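Local atomic coordinates of nuclear polyadenylated RNA-binding protein NAB2 (Saccharomyces cerevisiae, PDB entry 2V75), a protein that binds the poly(A) tails of mRNAs, shielding them from degradation by the exosome, and takes part in tail-length control and nuclear export. Residues A32-L37 and V49-S54. Residues are numbered along the deposited sequence; the frame is centred on the assembly and turned at random.
Sequences AEYIVL and VDELAS
The phenol OH of Tyr-34 donates a hydrogen bond to OE2 of Glu-51; the modelled separation of OH and OE2, 2.4 Å, is very short, so its exact length is doubtful. With its CG anti to the backbone N (chi1 -157°), Tyr-34 extends its ring from helix 28-40 toward helix 45-55. Glu-51 CG lies in the plane of the ring at its edge, 3.6 Å from Tyr-34 CE2, and a bend at chi2 turns the carboxylate toward the phenol oxygen. The carboxylate is turned 30° from the ring plane, and the two side chains cross at about a right angle. Behind this polar link the contact is aliphatic. Leu-52 CD1 packs 3.5 Å from Ile-35 CG1, while Leu-52 CD2 lies 3.7 Å from the same CG1 and comes obliquely to the Tyr-34 ring. Ile-35 and Leu-52 are buried, and both continue onto helix 61-79, at Val-67 and Val-68 respectively; Ile-35 also touches Val-14 of helix 7-18. The segment axes come no closer than 10.7 Å, at 148°, and these four side chains span the gap between roughly antiparallel neighbours, a helical hairpin within the all-helical N-terminal domain of Nab2, whose family is grouped with PWI-like folds.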
loop_
_atom_site.group_PDB
_atom_site.type_symbol
_atom_site.label_atom_id
_atom_site.label_comp_id
_atom_site.label_asym_id
_atom_site.label_seq_id
_atom_site.Cartn_x
_atom_site.Cartn_y
_atom_site.Cartn_z
ATOM N N ALA A 32 -2.998 -0.207 6.154
ATOM C CA ALA A 32 -2.952 -1.240 5.124
ATOM C C ALA A 32 -4.359 -1.765 4.805
ATOM O O ALA A 32 -4.748 -1.936 3.638
ATOM C CB ALA A 32 -2.033 -2.391 5.567
ATOM N N GLU A 33 -5.170 -1.979 5.826
ATOM C CA GLU A 33 -6.527 -2.473 5.591
ATOM C C GLU A 33 -7.342 -1.435 4.832
ATOM O O GLU A 33 -8.170 -1.788 3.980
ATOM C CB GLU A 33 -7.195 -2.809 6.912
ATOM C CG GLU A 33 -6.700 -4.133 7.498
ATOM C CD GLU A 33 -7.686 -5.281 7.301
ATOM O OE1 GLU A 33 -8.724 -5.090 6.618
ATOM O OE2 GLU A 33 -7.436 -6.370 7.874
ATOM N N TYR A 34 -7.155 -0.175 5.194
ATOM C CA TYR A 34 -7.961 0.884 4.593
ATOM C C TYR A 34 -7.558 0.992 3.120
ATOM O O TYR A 34 -8.421 1.098 2.243
ATOM C CB TYR A 34 -7.716 2.225 5.262
ATOM C CG TYR A 34 -8.837 3.202 5.112
ATOM C CD1 TYR A 34 -9.848 3.279 6.028
ATOM C CD2 TYR A 34 -8.922 4.030 4.019
ATOM C CE1 TYR A 34 -10.906 4.185 5.872
ATOM C CE2 TYR A 34 -9.965 4.904 3.862
ATOM C CZ TYR A 34 -10.968 4.978 4.763
ATOM O OH TYR A 34 -11.965 5.906 4.491
ATOM N N ILE A 35 -6.265 0.962 2.857
ATOM C CA ILE A 35 -5.767 1.011 1.478
ATOM C C ILE A 35 -6.326 -0.112 0.601
ATOM O O ILE A 35 -6.858 0.120 -0.487
ATOM C CB ILE A 35 -4.228 1.092 1.408
ATOM C CG1 ILE A 35 -3.758 2.450 1.961
ATOM C CG2 ILE A 35 -3.752 0.799 -0.046
ATOM C CD1 ILE A 35 -2.223 2.562 2.025
ATOM N N VAL A 36 -6.306 -1.323 1.116
ATOM C CA VAL A 36 -6.808 -2.444 0.367
ATOM C C VAL A 36 -8.309 -2.375 0.173
ATOM O O VAL A 36 -8.792 -2.743 -0.881
ATOM C CB VAL A 36 -6.351 -3.732 1.035
ATOM C CG1 VAL A 36 -7.093 -4.947 0.461
ATOM C CG2 VAL A 36 -4.820 -3.797 0.923
ATOM N N LEU A 37 -9.053 -1.865 1.156
ATOM C CA LEU A 37 -10.473 -1.608 0.997
ATOM C C LEU A 37 -10.720 -0.655 -0.183
ATOM O O LEU A 37 -11.662 -0.890 -0.972
ATOM C CB LEU A 37 -11.058 -0.990 2.278
ATOM C CG LEU A 37 -12.506 -0.517 2.250
ATOM C CD1 LEU A 37 -13.474 -1.679 2.209
ATOM C CD2 LEU A 37 -12.819 0.358 3.464
ATOM N N VAL A 49 -5.338 8.081 -3.159
ATOM C CA VAL A 49 -4.386 8.988 -2.500
ATOM C C VAL A 49 -5.122 10.128 -1.803
ATOM O O VAL A 49 -4.907 10.408 -0.609
ATOM C CB VAL A 49 -3.351 9.493 -3.495
ATOM C CG1 VAL A 49 -2.404 10.512 -2.822
ATOM C CG2 VAL A 49 -2.520 8.301 -3.987
ATOM N N ASP A 50 -6.047 10.716 -2.537
ATOM C CA ASP A 50 -6.961 11.721 -1.981
ATOM C C ASP A 50 -7.598 11.291 -0.648
ATOM O O ASP A 50 -7.575 12.057 0.310
ATOM C CB ASP A 50 -8.086 12.025 -2.968
ATOM C CG ASP A 50 -7.663 12.926 -4.073
ATOM O OD1 ASP A 50 -6.553 13.502 -3.966
ATOM O OD2 ASP A 50 -8.472 13.074 -5.030
ATOM N N GLU A 51 -8.161 10.082 -0.585
ATOM C CA GLU A 51 -8.881 9.620 0.578
ATOM C C GLU A 51 -7.891 9.460 1.718
ATOM O O GLU A 51 -8.180 9.885 2.839
ATOM C CB GLU A 51 -9.675 8.332 0.298
ATOM C CG GLU A 51 -10.249 7.591 1.486
ATOM C CD GLU A 51 -11.649 8.053 1.885
ATOM O OE1 GLU A 51 -11.999 9.202 1.532
ATOM O OE2 GLU A 51 -12.375 7.262 2.538
ATOM N N LEU A 52 -6.720 8.890 1.457
ATOM C CA LEU A 52 -5.727 8.678 2.511
ATOM C C LEU A 52 -5.217 10.022 3.088
ATOM O O LEU A 52 -4.996 10.165 4.301
ATOM C CB LEU A 52 -4.546 7.870 1.982
ATOM C CG LEU A 52 -4.845 6.432 1.580
ATOM C CD1 LEU A 52 -3.634 5.790 0.771
ATOM C CD2 LEU A 52 -5.224 5.696 2.801
ATOM N N ALA A 53 -5.007 10.970 2.194
ATOM C CA ALA A 53 -4.592 12.316 2.577
ATOM C C ALA A 53 -5.613 13.003 3.474
ATOM O O ALA A 53 -5.243 13.839 4.317
ATOM C CB ALA A 53 -4.327 13.183 1.368
ATOM N N SER A 54 -6.893 12.723 3.240
ATOM C CA SER A 54 -7.933 13.201 4.129
ATOM C C SER A 54 -7.912 12.562 5.531
ATOM O O SER A 54 -8.368 13.157 6.465
ATOM C CB SER A 54 -9.312 13.065 3.483
ATOM O OG SER A 54 -9.840 11.768 3.601
#